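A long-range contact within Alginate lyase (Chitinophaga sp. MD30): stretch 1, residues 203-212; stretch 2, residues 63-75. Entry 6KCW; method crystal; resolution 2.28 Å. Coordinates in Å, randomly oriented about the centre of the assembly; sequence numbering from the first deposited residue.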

ATOM      1  N   GLN A 203      -5.603 -12.183  16.456  1.00 37.75           N
ATOM      2  CA  GLN A 203      -4.915 -11.560  15.334  1.00 38.88           C
ATOM      3  C   GLN A 203      -5.844 -10.676  14.499  1.00 41.34           C
ATOM      4  O   GLN A 203      -5.507 -10.350  13.362  1.00 42.03           O
ATOM      5  CB  GLN A 203      -4.286 -12.634  14.445  1.00 40.70           C
ATOM      6  CG  GLN A 203      -3.130 -13.432  15.077  1.00 40.67           C
ATOM      7  CD  GLN A 203      -1.922 -12.560  15.403  1.00 43.30           C
ATOM      8  OE1 GLN A 203      -1.821 -11.411  14.957  1.00 42.72           O
ATOM      9  NE2 GLN A 203      -1.010 -13.098  16.197  1.00 41.66           N
ATOM     10  N   ARG A 204      -7.012 -10.291  15.025  1.00 39.19           N
ATOM     11  CA  ARG A 204      -8.021  -9.609  14.213  1.00 38.09           C
ATOM     12  C   ARG A 204      -7.766  -8.122  14.033  1.00 38.49           C
ATOM     13  O   ARG A 204      -8.400  -7.514  13.167  1.00 40.54           O
ATOM     14  CB  ARG A 204      -9.408  -9.787  14.826  1.00 36.77           C
ATOM     15  CG  ARG A 204      -9.481  -9.330  16.266  1.00 34.78           C
ATOM     16  CD  ARG A 204     -10.833  -9.680  16.849  1.00 39.97           C
ATOM     17  NE  ARG A 204     -11.849  -8.877  16.184  1.00 44.02           N
ATOM     18  CZ  ARG A 204     -12.352  -7.752  16.674  1.00 38.08           C
ATOM     19  NH1 ARG A 204     -11.960  -7.305  17.857  1.00 43.87           N
ATOM     20  NH2 ARG A 204     -13.249  -7.083  15.977  1.00 37.97           N
ATOM     21  N   LEU A 205      -6.857  -7.532  14.805  1.00 41.49           N
ATOM     22  CA  LEU A 205      -6.698  -6.085  14.844  1.00 41.79           C
ATOM     23  C   LEU A 205      -5.841  -5.563  13.697  1.00 41.62           C
ATOM     24  O   LEU A 205      -4.883  -6.205  13.264  1.00 43.18           O
ATOM     25  CB  LEU A 205      -6.068  -5.659  16.168  1.00 39.64           C
ATOM     26  CG  LEU A 205      -6.937  -6.060  17.358  1.00 42.08           C
ATOM     27  CD1 LEU A 205      -6.402  -5.512  18.665  1.00 43.19           C
ATOM     28  CD2 LEU A 205      -8.337  -5.578  17.122  1.00 39.26           C
ATOM     29  N   ILE A 206      -6.210  -4.388  13.195  1.00 39.04           N
ATOM     30  CA  ILE A 206      -5.297  -3.628  12.354  1.00 39.45           C
ATOM     31  C   ILE A 206      -4.109  -3.225  13.210  1.00 41.12           C
ATOM     32  O   ILE A 206      -4.263  -2.564  14.245  1.00 41.15           O
ATOM     33  CB  ILE A 206      -5.983  -2.399  11.749  1.00 39.12           C
ATOM     34  CG1 ILE A 206      -7.151  -2.821  10.866  1.00 36.11           C
ATOM     35  CG2 ILE A 206      -4.994  -1.606  10.951  1.00 38.71           C
ATOM     36  CD1 ILE A 206      -8.406  -2.141  11.243  1.00 42.61           C
ATOM     37  N   LYS A 207      -2.917  -3.627  12.788  1.00 41.05           N
ATOM     38  CA  LYS A 207      -1.727  -3.457  13.602  1.00 40.79           C
ATOM     39  C   LYS A 207      -0.737  -2.453  13.039  1.00 41.52           C
ATOM     40  O   LYS A 207      -0.080  -1.757  13.815  1.00 39.83           O
ATOM     41  CB  LYS A 207      -1.024  -4.806  13.796  1.00 41.76           C
ATOM     42  CG  LYS A 207      -1.674  -5.666  14.870  1.00 44.38           C
ATOM     43  CD  LYS A 207      -0.964  -6.988  15.015  1.00 46.36           C
ATOM     44  CE  LYS A 207      -1.185  -7.558  16.413  1.00 56.91           C
ATOM     45  NZ  LYS A 207      -2.639  -7.639  16.782  1.00 48.33           N
ATOM     46  N   ASN A 208      -0.597  -2.351  11.721  1.00 38.20           N
ATOM     47  CA  ASN A 208       0.310  -1.340  11.223  1.00 40.37           C
ATOM     48  C   ASN A 208      -0.082  -0.917   9.816  1.00 41.31           C
ATOM     49  O   ASN A 208      -0.847  -1.592   9.122  1.00 42.87           O
ATOM     50  CB  ASN A 208       1.782  -1.805  11.327  1.00 44.26           C
ATOM     51  CG  ASN A 208       2.113  -3.024  10.492  1.00 43.09           C
ATOM     52  OD1 ASN A 208       1.764  -3.110   9.315  1.00 47.61           O
ATOM     53  ND2 ASN A 208       2.848  -3.953  11.092  1.00 32.61           N
ATOM     54  N   MET A 209       0.423   0.255   9.432  1.00 42.28           N
ATOM     55  CA  MET A 209       0.223   0.813   8.104  1.00 40.75           C
ATOM     56  C   MET A 209       1.393   0.419   7.200  1.00 40.31           C
ATOM     57  O   MET A 209       2.562   0.565   7.580  1.00 39.52           O
ATOM     58  CB  MET A 209       0.078   2.336   8.190  1.00 36.13           C
ATOM     59  CG  MET A 209      -0.006   3.016   6.845  1.00 35.73           C
ATOM     60  SD  MET A 209       0.010   4.814   6.914  1.00 46.62           S
ATOM     61  CE  MET A 209       1.649   5.151   7.541  1.00 36.62           C
ATOM     62  N   THR A 210       1.075  -0.105   6.019  1.00 37.11           N
ATOM     63  CA  THR A 210       2.084  -0.490   5.050  1.00 35.94           C
ATOM     64  C   THR A 210       2.379   0.669   4.114  1.00 38.08           C
ATOM     65  O   THR A 210       1.469   1.348   3.637  1.00 36.61           O
ATOM     66  CB  THR A 210       1.633  -1.692   4.224  1.00 39.03           C
ATOM     67  OG1 THR A 210       0.451  -1.353   3.494  1.00 39.55           O
ATOM     68  CG2 THR A 210       1.351  -2.907   5.121  1.00 39.63           C
ATOM     69  N   PHE A 211       3.660   0.889   3.852  1.00 39.33           N
ATOM     70  CA  PHE A 211       4.122   1.856   2.853  1.00 40.87           C
ATOM     71  C   PHE A 211       5.049   1.084   1.925  1.00 42.83           C
ATOM     72  O   PHE A 211       6.270   1.071   2.109  1.00 44.45           O
ATOM     73  CB  PHE A 211       4.811   3.050   3.495  1.00 36.87           C
ATOM     74  CG  PHE A 211       5.282   4.072   2.505  1.00 41.82           C
ATOM     75  CD1 PHE A 211       4.628   4.228   1.289  1.00 40.35           C
ATOM     76  CD2 PHE A 211       6.389   4.872   2.777  1.00 40.40           C
ATOM     77  CE1 PHE A 211       5.066   5.165   0.369  1.00 41.50           C
ATOM     78  CE2 PHE A 211       6.831   5.813   1.862  1.00 37.53           C
ATOM     79  CZ  PHE A 211       6.173   5.955   0.655  1.00 42.09           C
ATOM     80  N   HIS A 212       4.458   0.412   0.942  1.00 41.55           N
ATOM     81  CA  HIS A 212       5.194  -0.474   0.051  1.00 40.77           C
ATOM     82  C   HIS A 212       5.263   0.148  -1.336  1.00 41.77           C
ATOM     83  O   HIS A 212       4.221   0.413  -1.954  1.00 41.11           O
ATOM     84  CB  HIS A 212       4.547  -1.861   0.003  1.00 42.70           C
ATOM     85  CG  HIS A 212       4.659  -2.619   1.290  1.00 40.52           C
ATOM     86  ND1 HIS A 212       4.287  -3.936   1.411  1.00 36.76           N
ATOM     87  CD2 HIS A 212       5.102  -2.240   2.512  1.00 41.64           C
ATOM     88  CE1 HIS A 212       4.490  -4.339   2.652  1.00 38.20           C
ATOM     89  NE2 HIS A 212       4.979  -3.326   3.342  1.00 36.99           N
TER
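Stretch 2 (63-75) NIDVSDGTEYELD

Stretch 2 meets stretch 1 as an antiparallel strand pairing interrupted by a beta bulge, with a second strand of stretch 2 then turning back so that its side chains pack against the apolar face of the pair. The partners are at least 134 residues apart in sequence, and together they bury 879 Å² of surface.

Strand 63-69 runs against strand 206-212 with an angle of 146° between their N-to-C directions, and the axes approach to 4.3 Å. After Thr70, whose phi/psi of -100/-17 departs from the extended conformation, strand 71-75 heads back at only 16° to strand 206-212. Its axis comes no closer than 8.6 Å, so this second strand reaches stretch 1 through side chains, not through backbone pairing.

The register is set by two hydrogen-bonded pairs. At one end, Ile64 N donates to Met209 O at 2.7 Å, and Met209 N lies 2.7 Å from Ile64 O in the return bond, although the position of that carbonyl is less certain. At the other, Ile206 N donates to Gly69 O at 2.8 Å and Gly69 N to Ile206 O at 3.2 Å. Asn208 faces Asp65 and Thr210 faces Asn63 as non-hydrogen-bonded pairs, their CA atoms 4.3 Å and 4.7 Å apart, respectively.

Between Ile206 and Asn208 the register shifts by two. Lys207 leaves the usual extended region, with phi/psi of -112/-35, and stretch 2 passes more residues than stretch 1 over the same interval. The bulge is still tied to its partner: Val66 N donates to Lys207 O at 3.2 Å, and Asp68 CA makes a CA-H...O contact of 3.2 Å with Ile206 O. Lys207 points its CA-to-CB bond away from stretch 2, yet its long side chain allows a salt bridge from NZ to Asp68 OD2, at 3.5 Å a weak hydrogen bond.

The two faces follow different rules. Ile206, Met209 and Ile64 share an apolar face, where a CB on Gly69 would also point. Met209 is the hub: its CE lies 3.6 Å from Ile64 CD1, its CB 3.9 Å from Val66 CG1, and its SD 3.6 Å from Leu74 CD2. The last contact bridges to the returning strand, as does Ile206 CG2, 3.7 Å from Tyr72 CD2. Tyr72 also braces its own stretch, its OH donating to Ser67 O at 2.8 Å.

Asn208, Thr210, Asp65 and Asn63 occupy the other face, which is polar in character. Asn63 on this face also takes a side-chain hydrogen bond: the CA-to-CB bond of His212 points sideways, but the ring end comes nearer, and His212 NE2 donates to Asn63 OD1 at 2.9 Å, nearly straight at 164°, with the acceptor near the plane of the imidazole ring, where the N-H bond points. The design reading is simple: backbone pairs fix the register, a bulge absorbs two residues' worth of slip, and apolar side chains on one face pack against a third strand.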

ATOM      1  N   ASN A  63       6.951  -0.903   7.201  1.00 43.95           N
ATOM      2  CA  ASN A  63       5.724  -1.153   7.937  1.00 42.36           C
ATOM      3  C   ASN A  63       5.700  -0.209   9.127  1.00 42.05           C
ATOM      4  O   ASN A  63       6.553  -0.307  10.011  1.00 46.39           O
ATOM      5  CB  ASN A  63       5.653  -2.613   8.388  1.00 42.72           C
ATOM      6  CG  ASN A  63       5.849  -3.570   7.240  1.00 44.15           C
ATOM      7  OD1 ASN A  63       5.168  -3.463   6.223  1.00 46.50           O
ATOM      8  ND2 ASN A  63       6.800  -4.501   7.378  1.00 46.61           N
ATOM      9  N   ILE A  64       4.730   0.697   9.158  1.00 47.13           N
ATOM     10  CA  ILE A  64       4.631   1.663  10.244  1.00 43.09           C
ATOM     11  C   ILE A  64       3.685   1.101  11.295  1.00 45.32           C
ATOM     12  O   ILE A  64       2.483   0.953  11.057  1.00 44.54           O
ATOM     13  CB  ILE A  64       4.161   3.036   9.763  1.00 40.51           C
ATOM     14  CG1 ILE A  64       5.113   3.599   8.713  1.00 43.52           C
ATOM     15  CG2 ILE A  64       4.106   3.981  10.937  1.00 45.45           C
ATOM     16  CD1 ILE A  64       4.730   3.279   7.294  1.00 44.28           C
ATOM     17  N   ASP A  65       4.240   0.796  12.459  1.00 43.03           N
ATOM     18  CA  ASP A  65       3.472   0.372  13.621  1.00 44.66           C
ATOM     19  C   ASP A  65       2.465   1.448  14.037  1.00 45.38           C
ATOM     20  O   ASP A  65       2.845   2.558  14.423  1.00 44.70           O
ATOM     21  CB  ASP A  65       4.462   0.096  14.748  1.00 46.93           C
ATOM     22  CG  ASP A  65       3.926  -0.819  15.799  1.00 43.72           C
ATOM     23  OD1 ASP A  65       2.705  -1.051  15.833  1.00 44.62           O
ATOM     24  OD2 ASP A  65       4.757  -1.293  16.605  1.00 47.73           O
ATOM     25  N   VAL A  66       1.177   1.129  13.953  1.00 41.59           N
ATOM     26  CA  VAL A  66       0.142   2.066  14.371  1.00 43.46           C
ATOM     27  C   VAL A  66      -0.586   1.469  15.564  1.00 43.98           C
ATOM     28  O   VAL A  66      -0.544   0.263  15.817  1.00 40.40           O
ATOM     29  CB  VAL A  66      -0.859   2.410  13.249  1.00 37.74           C
ATOM     30  CG1 VAL A  66      -0.129   2.915  12.013  1.00 34.23           C
ATOM     31  CG2 VAL A  66      -1.735   1.193  12.931  1.00 37.27           C
ATOM     32  N   SER A  67      -1.234   2.344  16.324  1.00 44.10           N
ATOM     33  CA  SER A  67      -2.026   1.893  17.451  1.00 39.74           C
ATOM     34  C   SER A  67      -3.078   0.913  16.962  1.00 43.04           C
ATOM     35  O   SER A  67      -3.782   1.183  15.985  1.00 45.13           O
ATOM     36  CB  SER A  67      -2.672   3.086  18.138  1.00 42.32           C
ATOM     37  OG  SER A  67      -3.597   2.659  19.107  1.00 50.23           O
ATOM     38  N   ASP A  68      -3.157  -0.243  17.622  1.00 48.33           N
ATOM     39  CA  ASP A  68      -4.067  -1.294  17.191  1.00 44.76           C
ATOM     40  C   ASP A  68      -5.510  -0.824  17.279  1.00 44.17           C
ATOM     41  O   ASP A  68      -5.908  -0.161  18.239  1.00 44.64           O
ATOM     42  CB  ASP A  68      -3.886  -2.542  18.051  1.00 45.77           C
ATOM     43  CG  ASP A  68      -2.557  -3.228  17.812  1.00 51.95           C
ATOM     44  OD1 ASP A  68      -1.633  -2.548  17.311  1.00 47.46           O
ATOM     45  OD2 ASP A  68      -2.447  -4.448  18.115  1.00 46.90           O
ATOM     46  N   GLY A  69      -6.297  -1.187  16.269  1.00 44.73           N
ATOM     47  CA  GLY A  69      -7.711  -0.871  16.251  1.00 40.64           C
ATOM     48  C   GLY A  69      -8.445  -1.784  15.298  1.00 40.85           C
ATOM     49  O   GLY A  69      -7.843  -2.578  14.572  1.00 42.05           O
ATOM     50  N   THR A  70      -9.775  -1.643  15.309  1.00 43.98           N
ATOM     51  CA  THR A  70     -10.680  -2.401  14.452  1.00 41.95           C
ATOM     52  C   THR A  70     -11.146  -1.633  13.225  1.00 40.20           C
ATOM     53  O   THR A  70     -11.642  -2.264  12.285  1.00 35.61           O
ATOM     54  CB  THR A  70     -11.919  -2.842  15.242  1.00 40.29           C
ATOM     55  OG1 THR A  70     -12.569  -1.690  15.797  1.00 41.36           O
ATOM     56  CG2 THR A  70     -11.519  -3.773  16.368  1.00 39.92           C
ATOM     57  N   GLU A  71     -11.004  -0.299  13.215  1.00 39.09           N
ATOM     58  CA  GLU A  71     -11.444   0.547  12.108  1.00 38.92           C
ATOM     59  C   GLU A  71     -10.403   1.605  11.799  1.00 42.78           C
ATOM     60  O   GLU A  71     -10.045   2.407  12.669  1.00 43.37           O
ATOM     61  CB  GLU A  71     -12.764   1.246  12.410  1.00 39.84           C
ATOM     62  CG  GLU A  71     -13.957   0.443  12.015  1.00 39.33           C
ATOM     63  CD  GLU A  71     -14.597  -0.189  13.210  1.00 44.70           C
ATOM     64  OE1 GLU A  71     -15.686  -0.778  13.044  1.00 52.40           O
ATOM     65  OE2 GLU A  71     -14.021  -0.079  14.318  1.00 40.85           O
ATOM     66  N   TYR A  72      -9.964   1.636  10.546  1.00 43.11           N
ATOM     67  CA  TYR A  72      -8.881   2.505  10.125  1.00 40.11           C
ATOM     68  C   TYR A  72      -9.194   3.047   8.742  1.00 40.78           C
ATOM     69  O   TYR A  72      -9.966   2.462   7.975  1.00 36.87           O
ATOM     70  CB  TYR A  72      -7.523   1.769  10.119  1.00 37.37           C
ATOM     71  CG  TYR A  72      -6.610   2.195  11.251  1.00 38.96           C
ATOM     72  CD1 TYR A  72      -5.871   3.379  11.162  1.00 41.37           C
ATOM     73  CD2 TYR A  72      -6.516   1.444  12.423  1.00 34.14           C
ATOM     74  CE1 TYR A  72      -5.036   3.791  12.197  1.00 39.14           C
ATOM     75  CE2 TYR A  72      -5.695   1.843  13.468  1.00 37.37           C
ATOM     76  CZ  TYR A  72      -4.949   3.018  13.346  1.00 42.99           C
ATOM     77  OH  TYR A  72      -4.128   3.439  14.371  1.00 39.07           O
ATOM     78  N   GLU A  73      -8.588   4.192   8.437  1.00 40.57           N
ATOM     79  CA  GLU A  73      -8.676   4.745   7.101  1.00 38.10           C
ATOM     80  C   GLU A  73      -7.401   5.509   6.830  1.00 36.09           C
ATOM     81  O   GLU A  73      -6.672   5.872   7.755  1.00 40.92           O
ATOM     82  CB  GLU A  73      -9.884   5.673   6.946  1.00 39.80           C
ATOM     83  CG  GLU A  73      -9.735   6.906   7.787  1.00 39.98           C
ATOM     84  CD  GLU A  73     -10.815   7.883   7.543  1.00 42.14           C
ATOM     85  OE1 GLU A  73     -11.678   7.602   6.684  1.00 41.86           O
ATOM     86  OE2 GLU A  73     -10.804   8.935   8.215  1.00 49.58           O
ATOM     87  N   LEU A  74      -7.131   5.759   5.551  1.00 34.87           N
ATOM     88  CA  LEU A  74      -6.083   6.711   5.211  1.00 38.99           C
ATOM     89  C   LEU A  74      -6.392   7.319   3.851  1.00 37.89           C
ATOM     90  O   LEU A  74      -7.233   6.819   3.098  1.00 39.85           O
ATOM     91  CB  LEU A  74      -4.677   6.071   5.245  1.00 39.09           C
ATOM     92  CG  LEU A  74      -4.322   4.785   4.495  1.00 34.35           C
ATOM     93  CD1 LEU A  74      -4.083   5.045   3.008  1.00 33.93           C
ATOM     94  CD2 LEU A  74      -3.089   4.161   5.117  1.00 40.02           C
ATOM     95  N   ASP A  75      -5.709   8.423   3.565  1.00 36.85           N
ATOM     96  CA  ASP A  75      -5.821   9.157   2.312  1.00 38.09           C
ATOM     97  C   ASP A  75      -4.433   9.636   1.916  1.00 35.80           C
ATOM     98  O   ASP A  75      -3.627  10.005   2.773  1.00 34.31           O
ATOM     99  CB  ASP A  75      -6.761  10.389   2.417  1.00 37.71           C
ATOM    100  CG  ASP A  75      -8.231  10.034   2.257  1.00 39.86           C
ATOM    101  OD1 ASP A  75      -8.860   9.597   3.252  1.00 41.56           O
ATOM    102  OD2 ASP A  75      -8.766  10.195   1.137  1.00 37.78           O
TER